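Local structure of periplasmic sugar-binding protein (Chloroflexus aurantiacus, 4RXU) at residues 42-45 against 46-50; 250-253 against 254-257; 221-224 against 225-228. The protein binds beta-D-glucopyranose and probably serves as the periplasmic solute-binding component of an ABC-type sugar transporter. All coordinates share one frame; numbering follows the deposited sequence.

Contact 1 of 3, residues 42-45 against 46-50. With BGC (beta-D-glucopyranose), chain C.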
ATOM      1  N   GLU A  42      -1.075  -6.060 -10.091  1.00 11.41           N
ATOM      2  CA  GLU A  42      -0.577  -5.886  -8.730  1.00 11.07           C
ATOM      3  C   GLU A  42      -1.381  -6.826  -7.868  1.00  9.84           C
ATOM      4  O   GLU A  42      -2.603  -6.722  -7.855  1.00  9.96           O
ATOM      5  CB  GLU A  42      -0.743  -4.435  -8.245  1.00 11.82           C
ATOM      6  CG  GLU A  42       0.096  -3.414  -9.015  1.00  9.26           C
ATOM      7  CD  GLU A  42      -0.274  -1.969  -8.707  1.00  8.87           C
ATOM      8  OE1 GLU A  42      -0.881  -1.676  -7.635  1.00  8.67           O
ATOM      9  OE2 GLU A  42       0.073  -1.117  -9.559  1.00 11.63           O
ATOM     10  N   PRO A  43      -0.711  -7.741  -7.147  1.00  8.03           N
ATOM     11  CA  PRO A  43      -1.488  -8.789  -6.452  1.00  8.62           C
ATOM     12  C   PRO A  43      -2.534  -8.270  -5.457  1.00  7.78           C
ATOM     13  O   PRO A  43      -3.554  -8.899  -5.237  1.00  9.06           O
ATOM     14  CB  PRO A  43      -0.411  -9.571  -5.700  1.00 11.44           C
ATOM     15  CG  PRO A  43       0.804  -9.415  -6.527  1.00 13.02           C
ATOM     16  CD  PRO A  43       0.719  -8.079  -7.219  1.00 10.12           C
ATOM     17  N   ARG A  44      -2.263  -7.105  -4.870  1.00  7.55           N
ATOM     18  CA  ARG A  44      -3.125  -6.532  -3.845  1.00  7.02           C
ATOM     19  C   ARG A  44      -4.581  -6.550  -4.288  1.00  7.97           C
ATOM     20  O   ARG A  44      -5.451  -6.951  -3.515  1.00  8.02           O
ATOM     21  CB  ARG A  44      -2.701  -5.097  -3.505  1.00  7.89           C
ATOM     22  CG  ARG A  44      -3.716  -4.290  -2.694  1.00  8.43           C
ATOM     23  CD  ARG A  44      -4.109  -4.899  -1.355  1.00  8.06           C
ATOM     24  NE  ARG A  44      -5.360  -4.291  -0.932  1.00  9.67           N
ATOM     25  CZ  ARG A  44      -5.505  -3.105  -0.346  1.00  8.83           C
ATOM     26  NH1 ARG A  44      -6.734  -2.636  -0.130  1.00  8.76           N
ATOM     27  NH2 ARG A  44      -4.464  -2.380   0.049  1.00  9.86           N
ATOM     28  N   TRP A  45      -4.832  -6.135  -5.539  1.00  8.31           N
ATOM     29  CA  TRP A  45      -6.226  -5.923  -5.969  1.00  9.29           C
ATOM     30  C   TRP A  45      -6.998  -7.212  -6.190  1.00  9.11           C
ATOM     31  O   TRP A  45      -8.222  -7.193  -6.192  1.00  8.68           O
ATOM     32  CB  TRP A  45      -6.343  -4.961  -7.170  1.00  9.75           C
ATOM     33  CG  TRP A  45      -5.467  -3.796  -6.892  1.00  8.71           C
ATOM     34  CD1 TRP A  45      -4.314  -3.500  -7.516  1.00  8.15           C
ATOM     35  CD2 TRP A  45      -5.559  -2.900  -5.770  1.00  7.95           C
ATOM     36  NE1 TRP A  45      -3.683  -2.446  -6.887  1.00 10.21           N
ATOM     37  CE2 TRP A  45      -4.438  -2.063  -5.814  1.00  7.80           C
ATOM     38  CE3 TRP A  45      -6.493  -2.713  -4.752  1.00  8.15           C
ATOM     39  CZ2 TRP A  45      -4.208  -1.081  -4.866  1.00 10.21           C
ATOM     40  CZ3 TRP A  45      -6.269  -1.730  -3.823  1.00  8.93           C
ATOM     41  CH2 TRP A  45      -5.143  -0.927  -3.883  1.00  7.88           C
ATOM     42  N   ILE A  46      -6.284  -8.316  -6.347  1.00  9.32           N
ATOM     43  CA  ILE A  46      -6.903  -9.630  -6.358  1.00 11.22           C
ATOM     44  C   ILE A  46      -7.506  -9.940  -4.984  1.00  9.53           C
ATOM     45  O   ILE A  46      -8.590 -10.527  -4.903  1.00 10.99           O
ATOM     46  CB  ILE A  46      -5.889 -10.706  -6.798  1.00 12.13           C
ATOM     47  CG1 ILE A  46      -5.201 -10.323  -8.119  1.00 11.65           C
ATOM     48  CG2 ILE A  46      -6.581 -12.044  -6.951  1.00 12.15           C
ATOM     49  CD1 ILE A  46      -6.120 -10.102  -9.294  1.00 19.65           C
ATOM     50  N   GLN A  47      -6.828  -9.522  -3.911  1.00  8.71           N
ATOM     51  CA  GLN A  47      -7.388  -9.689  -2.567  1.00  9.81           C
ATOM     52  C   GLN A  47      -8.712  -8.924  -2.465  1.00  9.17           C
ATOM     53  O   GLN A  47      -9.747  -9.474  -2.066  1.00 11.41           O
ATOM     54  CB  GLN A  47      -6.439  -9.220  -1.483  1.00 10.85           C
ATOM     55  CG  GLN A  47      -5.119  -9.974  -1.362  1.00  9.93           C
ATOM     56  CD  GLN A  47      -4.520  -9.774   0.020  1.00  9.07           C
ATOM     57  OE1 GLN A  47      -5.198  -9.999   1.044  1.00 11.06           O
ATOM     58  NE2 GLN A  47      -3.268  -9.334   0.071  1.00 11.54           N
ATOM     59  N   ASP A  48      -8.694  -7.645  -2.839  1.00  8.58           N
ATOM     60  CA  ASP A  48      -9.937  -6.869  -2.754  1.00  9.41           C
ATOM     61  C   ASP A  48     -11.036  -7.440  -3.644  1.00  8.86           C
ATOM     62  O   ASP A  48     -12.175  -7.500  -3.217  1.00 10.43           O
ATOM     63  CB  ASP A  48      -9.715  -5.397  -3.082  1.00  8.35           C
ATOM     64  CG  ASP A  48      -8.662  -4.780  -2.205  1.00 10.26           C
ATOM     65  OD1 ASP A  48      -7.490  -5.173  -2.374  1.00 14.10           O
ATOM     66  OD2 ASP A  48      -9.011  -3.937  -1.335  1.00 10.14           O
ATOM     67  N   GLU A  49     -10.703  -7.850  -4.864  1.00 10.60           N
ATOM     68  CA  GLU A  49     -11.687  -8.494  -5.746  1.00 10.44           C
ATOM     69  C   GLU A  49     -12.346  -9.692  -5.053  1.00  9.45           C
ATOM     70  O   GLU A  49     -13.565  -9.798  -5.001  1.00 10.38           O
ATOM     71  CB  GLU A  49     -11.048  -8.953  -7.068  1.00 11.25           C
ATOM     72  CG  GLU A  49     -12.042  -9.550  -8.048  1.00 14.71           C
ATOM     73  CD  GLU A  49     -11.365 -10.152  -9.249  1.00 19.84           C
ATOM     74  OE1 GLU A  49     -10.222 -10.634  -9.104  1.00 20.99           O
ATOM     75  OE2 GLU A  49     -11.974 -10.159 -10.332  1.00 27.43           O
ATOM     76  N   THR A  50     -11.518 -10.559  -4.497  1.00  9.89           N
ATOM     77  CA  THR A  50     -11.982 -11.754  -3.790  1.00 10.39           C
ATOM     78  C   THR A  50     -12.852 -11.416  -2.606  1.00 10.52           C
ATOM     79  O   THR A  50     -13.946 -11.957  -2.442  1.00 12.03           O
ATOM     80  CB  THR A  50     -10.787 -12.605  -3.318  1.00 11.37           C
ATOM     81  OG1 THR A  50     -10.125 -13.142  -4.480  1.00 13.58           O
ATOM     82  CG2 THR A  50     -11.272 -13.744  -2.346  1.00 15.78           C
TER
HETATM   83  C2  BGC C 402      -1.845  -0.461  -1.561  1.00 11.07           C
HETATM   84  C3  BGC C 402      -0.904  -1.573  -1.145  1.00 13.47           C
HETATM   85  C4  BGC C 402      -0.384  -2.281  -2.387  1.00 13.58           C
HETATM   86  C5  BGC C 402       0.201  -1.284  -3.388  1.00 13.95           C
HETATM   87  C6  BGC C 402       0.583  -1.910  -4.711  1.00 14.91           C
HETATM   88  C1  BGC C 402      -0.993   0.449  -2.429  1.00 14.99           C
HETATM   89  O1  BGC C 402      -1.623   1.662  -2.721  1.00 14.97           O
HETATM   90  O2  BGC C 402      -2.333   0.211  -0.395  1.00 11.61           O
HETATM   91  O3  BGC C 402      -1.625  -2.470  -0.305  1.00 11.14           O
HETATM   92  O4  BGC C 402       0.699  -3.148  -1.997  1.00 11.98           O
HETATM   93  O5  BGC C 402      -0.722  -0.245  -3.648  1.00 12.53           O
HETATM   94  O6  BGC C 402      -0.475  -2.706  -5.250  1.00 11.95           O
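Asp48 OD2 is gripped by Arg44 NH1 at 2.9 Å and by the hydroxyl of Tyr117, at the start of helix 44-59, the helix of the beta-alpha-beta unit of strands 29-37 and 61-67. A second prong of the salt bridge joins Arg44 NE to Asp48 OD1 (2.7 Å). Each carboxylate oxygen uses its syn lone pair toward the arginine, so the guanidinium is held side-on with its plane only 22° from that of the carboxylate. Arg44 reaches this position because CG stands anti to the backbone N (chi1 166°) and the chain then bends at chi2, which carries the head forward one turn to Asp48. The third nitrogen, Arg44 NH2, is shared between the ligand and Asp118: it donates to O3 of the glucose at 2.9 Å, in a slightly bent bond of 152°, and forms a salt bridge with the aspartate. Trp45 lies against the arginine, its CZ3 standing 3.7 Å above the centre of the Arg44 guanidinium plane, while Asp48 runs alongside the indole and points the same way. At the far end of the ring, Trp45 NE1 donates to Glu42 OE1 (3.0 Å) almost in the indole plane but well above the plane of the carboxylate. The same Glu42 OE1 accepts from O6 of the sugar at 2.6 Å and is paired with Arg119. Glu42, Arg44 and Trp45 all belong to the glucose pocket. Asp48 is thus a second-shell residue that fixes the rotation of the Arg44 head, as the indole N-H steadies Glu42; the paired charges should keep both acids ionised, and the sugar hydroxyls meet groups already set in place.

Contact 2 of 3, residues 250-253 against 254-257. With BGC (beta-D-glucopyranose), chain C.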
ATOM      1  N   ALA A 250      11.422  -2.306   2.322  1.00  9.13           N
ATOM      2  CA  ALA A 250      10.700  -2.726   1.099  1.00  7.71           C
ATOM      3  C   ALA A 250       9.242  -2.333   1.307  1.00  8.83           C
ATOM      4  O   ALA A 250       8.679  -2.563   2.386  1.00  9.29           O
ATOM      5  CB  ALA A 250      10.835  -4.229   0.866  1.00  9.01           C
ATOM      6  N   PRO A 251       8.593  -1.751   0.263  1.00  7.14           N
ATOM      7  CA  PRO A 251       7.306  -1.095   0.533  1.00  8.45           C
ATOM      8  C   PRO A 251       6.098  -2.023   0.546  1.00  8.52           C
ATOM      9  O   PRO A 251       5.107  -1.705   1.168  1.00  9.19           O
ATOM     10  CB  PRO A 251       7.207  -0.058  -0.599  1.00  7.21           C
ATOM     11  CG  PRO A 251       7.995  -0.671  -1.721  1.00  7.84           C
ATOM     12  CD  PRO A 251       9.148  -1.362  -1.044  1.00  7.96           C
ATOM     13  N   ASN A 252       6.171  -3.169  -0.136  1.00  8.30           N
ATOM     14  CA  ASN A 252       5.084  -4.142  -0.014  1.00  7.69           C
ATOM     15  C   ASN A 252       5.614  -5.547  -0.158  1.00  9.37           C
ATOM     16  O   ASN A 252       6.803  -5.730  -0.351  1.00  8.75           O
ATOM     17  CB  ASN A 252       3.917  -3.859  -0.983  1.00  7.85           C
ATOM     18  CG  ASN A 252       4.191  -4.293  -2.412  1.00  7.79           C
ATOM     19  OD1 ASN A 252       5.320  -4.623  -2.800  1.00  9.10           O
ATOM     20  ND2 ASN A 252       3.140  -4.247  -3.234  1.00 10.10           N
ATOM     21  N   ASP A 253       4.734  -6.540  -0.101  1.00  8.54           N
ATOM     22  CA  ASP A 253       5.175  -7.945  -0.081  1.00  8.89           C
ATOM     23  C   ASP A 253       5.878  -8.424  -1.341  1.00  7.88           C
ATOM     24  O   ASP A 253       6.973  -8.996  -1.263  1.00  8.83           O
ATOM     25  CB  ASP A 253       4.006  -8.857   0.260  1.00  9.28           C
ATOM     26  CG  ASP A 253       3.710  -8.870   1.749  1.00  9.34           C
ATOM     27  OD1 ASP A 253       4.504  -8.314   2.536  1.00  9.36           O
ATOM     28  OD2 ASP A 253       2.702  -9.489   2.137  1.00 10.29           O
ATOM     29  N   GLY A 254       5.266  -8.212  -2.504  1.00  7.27           N
ATOM     30  CA  GLY A 254       5.894  -8.732  -3.703  1.00  9.21           C
ATOM     31  C   GLY A 254       7.244  -8.081  -3.936  1.00  8.65           C
ATOM     32  O   GLY A 254       8.215  -8.742  -4.293  1.00 10.05           O
ATOM     33  N   THR A 255       7.313  -6.763  -3.767  1.00  7.01           N
ATOM     34  CA  THR A 255       8.601  -6.101  -3.956  1.00  8.54           C
ATOM     35  C   THR A 255       9.624  -6.547  -2.891  1.00  9.74           C
ATOM     36  O   THR A 255      10.811  -6.671  -3.192  1.00  9.89           O
ATOM     37  CB  THR A 255       8.467  -4.556  -3.995  1.00  8.53           C
ATOM     38  OG1 THR A 255       7.973  -4.049  -2.743  1.00  8.38           O
ATOM     39  CG2 THR A 255       7.591  -4.083  -5.156  1.00 11.81           C
ATOM     40  N   ALA A 256       9.151  -6.805  -1.664  1.00  8.27           N
ATOM     41  CA  ALA A 256      10.005  -7.364  -0.611  1.00  9.34           C
ATOM     42  C   ALA A 256      10.634  -8.698  -1.010  1.00  8.40           C
ATOM     43  O   ALA A 256      11.827  -8.921  -0.762  1.00  9.61           O
ATOM     44  CB  ALA A 256       9.224  -7.522   0.680  1.00  9.67           C
ATOM     45  N   ARG A 257       9.851  -9.583  -1.610  1.00  8.48           N
ATOM     46  CA  ARG A 257      10.385 -10.886  -1.987  1.00  8.65           C
ATOM     47  C   ARG A 257      11.407 -10.716  -3.094  1.00  9.28           C
ATOM     48  O   ARG A 257      12.440 -11.376  -3.080  1.00  9.51           O
ATOM     49  CB  ARG A 257       9.264 -11.837  -2.387  1.00  8.09           C
ATOM     50  CG  ARG A 257       8.308 -12.162  -1.236  1.00  9.88           C
ATOM     51  CD  ARG A 257       7.446 -13.386  -1.535  1.00 10.72           C
ATOM     52  NE  ARG A 257       6.787 -13.303  -2.851  1.00  9.65           N
ATOM     53  CZ  ARG A 257       5.703 -12.576  -3.113  1.00  9.07           C
ATOM     54  NH1 ARG A 257       5.111 -11.898  -2.133  1.00  9.93           N
ATOM     55  NH2 ARG A 257       5.211 -12.515  -4.372  1.00 10.95           N
TER
HETATM   56  C2  BGC C 402      -1.845  -0.461  -1.561  1.00 11.07           C
HETATM   57  C3  BGC C 402      -0.904  -1.573  -1.145  1.00 13.47           C
HETATM   58  C4  BGC C 402      -0.384  -2.281  -2.387  1.00 13.58           C
HETATM   59  C5  BGC C 402       0.201  -1.284  -3.388  1.00 13.95           C
HETATM   60  C6  BGC C 402       0.583  -1.910  -4.711  1.00 14.91           C
HETATM   61  C1  BGC C 402      -0.993   0.449  -2.429  1.00 14.99           C
HETATM   62  O1  BGC C 402      -1.623   1.662  -2.721  1.00 14.97           O
HETATM   63  O2  BGC C 402      -2.333   0.211  -0.395  1.00 11.61           O
HETATM   64  O3  BGC C 402      -1.625  -2.470  -0.305  1.00 11.14           O
HETATM   65  O4  BGC C 402       0.699  -3.148  -1.997  1.00 11.98           O
HETATM   66  O5  BGC C 402      -0.722  -0.245  -3.648  1.00 12.53           O
HETATM   67  O6  BGC C 402      -0.475  -2.706  -5.250  1.00 11.95           O
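Asn252 and Thr255 cross at about a right angle, with the amide oxygen of the first meeting the hydroxyl of the second. Thr255 OG1 donates to Asn252 OD1 at 2.7 Å, and Thr255 N reaches the same oxygen at 3.1 Å from the opposite face of the amide plane. Held by two donors, the amide has its rotation set, and its nitrogen is turned to the ligand: Asn252 ND2 gives a nearly straight bond (168°) to O4 of the glucose. A chi1 of 78°, which puts CG between the backbone N and the carbonyl carbon, brings OD1 over the first turn, within reach of Thr255. Pro251 also lies crosswise to Thr255, its CD 3.4 Å from Thr255 OG1. On another side, Ala250 CB packs on Ala256 CB (3.7 Å), closing the loop against the helix. Asp253 points away from this turn, and its carboxylate is held by Thr295, Gln292 and the backbone N of Glu280. Backbone bonds from Ala256 N to Asn252 O and from Arg257 N to Asp253 O start the helix proper. Asn252 is therefore a classical N-cap that also donates to the sugar in the glucose pocket, where strand 246-249 gives way to helix 253-264.

Contact 3 of 3, residues 221-224 against 225-228. With BGC (beta-D-glucopyranose), chain C.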
ATOM      1  N   ASN A 221       7.899   0.955  -8.554  1.00 10.58           N
ATOM      2  CA  ASN A 221       6.697   1.045  -9.398  1.00 10.67           C
ATOM      3  C   ASN A 221       5.683  -0.075  -9.106  1.00  9.05           C
ATOM      4  O   ASN A 221       4.906  -0.472  -9.987  1.00 11.49           O
ATOM      5  CB  ASN A 221       7.076   1.044 -10.876  1.00 11.75           C
ATOM      6  CG  ASN A 221       7.681   2.356 -11.315  1.00 13.20           C
ATOM      7  OD1 ASN A 221       7.324   3.410 -10.816  1.00 18.90           O
ATOM      8  ND2 ASN A 221       8.588   2.293 -12.264  1.00 21.60           N
ATOM      9  N   TRP A 222       5.730  -0.595  -7.881  1.00  8.56           N
ATOM     10  CA  TRP A 222       4.856  -1.693  -7.422  1.00 10.21           C
ATOM     11  C   TRP A 222       4.941  -2.908  -8.343  1.00  9.14           C
ATOM     12  O   TRP A 222       3.945  -3.592  -8.620  1.00 11.69           O
ATOM     13  CB  TRP A 222       3.409  -1.229  -7.304  1.00  9.27           C
ATOM     14  CG  TRP A 222       3.075  -0.199  -6.292  1.00  9.76           C
ATOM     15  CD1 TRP A 222       2.226   0.870  -6.477  1.00  9.65           C
ATOM     16  CD2 TRP A 222       3.451  -0.172  -4.898  1.00  8.92           C
ATOM     17  NE1 TRP A 222       2.079   1.573  -5.293  1.00  8.59           N
ATOM     18  CE2 TRP A 222       2.821   0.960  -4.310  1.00  6.64           C
ATOM     19  CE3 TRP A 222       4.234  -0.990  -4.093  1.00 10.10           C
ATOM     20  CZ2 TRP A 222       2.953   1.269  -2.959  1.00 10.09           C
ATOM     21  CZ3 TRP A 222       4.398  -0.656  -2.746  1.00 11.77           C
ATOM     22  CH2 TRP A 222       3.749   0.459  -2.199  1.00 11.41           C
ATOM     23  N   ASP A 223       6.157  -3.167  -8.797  1.00  7.93           N
ATOM     24  CA  ASP A 223       6.436  -4.190  -9.808  1.00 10.31           C
ATOM     25  C   ASP A 223       7.609  -5.068  -9.352  1.00 10.97           C
ATOM     26  O   ASP A 223       8.677  -4.558  -8.995  1.00  9.94           O
ATOM     27  CB  ASP A 223       6.761  -3.562 -11.163  1.00 11.35           C
ATOM     28  CG  ASP A 223       7.092  -4.605 -12.224  1.00 13.51           C
ATOM     29  OD1 ASP A 223       6.230  -5.432 -12.568  1.00 16.29           O
ATOM     30  OD2 ASP A 223       8.234  -4.592 -12.705  1.00 15.19           O
ATOM     31  N   PHE A 224       7.390  -6.381  -9.382  1.00 11.06           N
ATOM     32  CA  PHE A 224       8.368  -7.366  -8.949  1.00 10.13           C
ATOM     33  C   PHE A 224       9.718  -7.220  -9.666  1.00 10.19           C
ATOM     34  O   PHE A 224      10.756  -7.072  -9.014  1.00 11.02           O
ATOM     35  CB  PHE A 224       7.832  -8.800  -9.160  1.00 11.01           C
ATOM     36  CG  PHE A 224       8.675  -9.862  -8.510  1.00 13.51           C
ATOM     37  CD1 PHE A 224       9.822 -10.328  -9.123  1.00 14.22           C
ATOM     38  CD2 PHE A 224       8.333 -10.359  -7.270  1.00 12.98           C
ATOM     39  CE1 PHE A 224      10.606 -11.283  -8.510  1.00 15.07           C
ATOM     40  CE2 PHE A 224       9.099 -11.323  -6.650  1.00 15.20           C
ATOM     41  CZ  PHE A 224      10.249 -11.781  -7.264  1.00 17.07           C
ATOM     42  N   ASN A 225       9.716  -7.248 -10.999  1.00 11.60           N
ATOM     43  CA  ASN A 225      10.979  -7.229 -11.746  1.00 13.32           C
ATOM     44  C   ASN A 225      11.729  -5.919 -11.577  1.00 12.50           C
ATOM     45  O   ASN A 225      12.959  -5.902 -11.463  1.00 12.59           O
ATOM     46  CB  ASN A 225      10.780  -7.529 -13.239  1.00 17.86           C
ATOM     47  CG  ASN A 225      10.617  -9.005 -13.522  1.00 19.70           C
ATOM     48  OD1 ASN A 225      10.827  -9.852 -12.656  1.00 19.70           O
ATOM     49  ND2 ASN A 225      10.224  -9.318 -14.740  1.00 28.80           N
ATOM     50  N   THR A 226      10.970  -4.830 -11.540  1.00 10.82           N
ATOM     51  CA  THR A 226      11.529  -3.507 -11.328  1.00 10.69           C
ATOM     52  C   THR A 226      12.232  -3.470  -9.963  1.00 10.92           C
ATOM     53  O   THR A 226      13.368  -2.993  -9.848  1.00 10.96           O
ATOM     54  CB  THR A 226      10.459  -2.403 -11.434  1.00 11.13           C
ATOM     55  OG1 THR A 226       9.828  -2.456 -12.726  1.00 14.04           O
ATOM     56  CG2 THR A 226      11.073  -1.030 -11.210  1.00 12.98           C
ATOM     57  N   ALA A 227      11.582  -4.009  -8.932  1.00  9.47           N
ATOM     58  CA  ALA A 227      12.200  -4.073  -7.608  1.00  8.16           C
ATOM     59  C   ALA A 227      13.450  -4.948  -7.602  1.00  8.53           C
ATOM     60  O   ALA A 227      14.481  -4.562  -7.070  1.00  9.34           O
ATOM     61  CB  ALA A 227      11.201  -4.632  -6.623  1.00 10.86           C
ATOM     62  N   LYS A 228      13.346  -6.143  -8.175  1.00 10.74           N
ATOM     63  CA  LYS A 228      14.498  -7.043  -8.157  1.00 12.05           C
ATOM     64  C   LYS A 228      15.685  -6.408  -8.865  1.00 12.93           C
ATOM     65  O   LYS A 228      16.809  -6.418  -8.357  1.00 11.25           O
ATOM     66  CB  LYS A 228      14.185  -8.394  -8.800  1.00 14.88           C
ATOM     67  CG  LYS A 228      15.327  -9.393  -8.613  1.00 13.78           C
ATOM     68  CD  LYS A 228      14.948 -10.801  -8.999  1.00 22.45           C
ATOM     69  CE  LYS A 228      16.014 -11.756  -8.509  1.00 23.35           C
ATOM     70  NZ  LYS A 228      15.891 -13.082  -9.143  1.00 25.33           N
TER
HETATM   71  C2  BGC C 402      -1.845  -0.461  -1.561  1.00 11.07           C
HETATM   72  C3  BGC C 402      -0.904  -1.573  -1.145  1.00 13.47           C
HETATM   73  C4  BGC C 402      -0.384  -2.281  -2.387  1.00 13.58           C
HETATM   74  C5  BGC C 402       0.201  -1.284  -3.388  1.00 13.95           C
HETATM   75  C6  BGC C 402       0.583  -1.910  -4.711  1.00 14.91           C
HETATM   76  C1  BGC C 402      -0.993   0.449  -2.429  1.00 14.99           C
HETATM   77  O1  BGC C 402      -1.623   1.662  -2.721  1.00 14.97           O
HETATM   78  O2  BGC C 402      -2.333   0.211  -0.395  1.00 11.61           O
HETATM   79  O3  BGC C 402      -1.625  -2.470  -0.305  1.00 11.14           O
HETATM   80  O4  BGC C 402       0.699  -3.148  -1.997  1.00 11.98           O
HETATM   81  O5  BGC C 402      -0.722  -0.245  -3.648  1.00 12.53           O
HETATM   82  O6  BGC C 402      -0.475  -2.706  -5.250  1.00 11.95           O
HETATM   83  O   HOH W   1       8.925  -0.121 -13.551  1.00 27.37           O
HETATM   84  O   HOH W   2       7.408  -7.921 -12.663  1.00 15.27           O
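An N-cap formed by Asp223 and Thr226 opens helix 224-237 at the protein surface. Asp223 is the capping residue. Asp223 OD2 accepts from Thr226 N at 3.0 Å and from Thr226 OG1 at 2.7 Å. The two donors approach differently: the amide comes from above the carboxylate plane, the hydroxyl on the anti side and closer to that plane. A chi1 of 178° turns the Asp223 carboxylate away from its own N and over the first turn, and the two side chains cross at about a right angle. The carboxylate lies at the N-terminal end of the helix, beside its first N-H groups, which would be expected to favour the charged form. Two waters extend the cap. One molecule links Asp223 OD1 to Asn225 N, and another bridges Asn221 ND2 and Thr226 OG1. Backbone bonds from Ala227 N to Asp223 O and from Lys228 N to Phe224 O, the latter at 166°, continue the helix. Phe224 turns its ring edge to Asn225 OD1, with the ring and amide planes 70° apart, and it packs on Ala258 and Asp261 of helix 253-264. Trp222, in the loop before the helix, points away from the cap and into the glucose pocket. Its NE1 is bonded to Asp166, and one face of its indole receives the hydroxymethyl arm of the sugar in a CH-pi type contact, with glucose C6 3.4 Å from Trp222 CD2 and 3.3 Å above the ring plane.

In the fold
All three contacts are helix starts that present side chains to the same glucose, three from contact 1 and one each from contacts 2 and 3, but they differ in burial and chemistry. Contact 2 is buried, contact 1 partly so, and contact 3 lies at the surface, where waters join its cap. Contact 1 works through charge, pairing an arginine with acids; contacts 2 and 3 are both N-caps with a threonine three residues on, one using an amide and the other a carboxylate. These two are neighbours, their centres about 9 Å apart, with Pro251 and Asn252 against Trp222. Contact 1 touches contact 3 alone, through Glu42 CG and Trp222 O, staying about 6 Å from contact 2 at the nearest atoms.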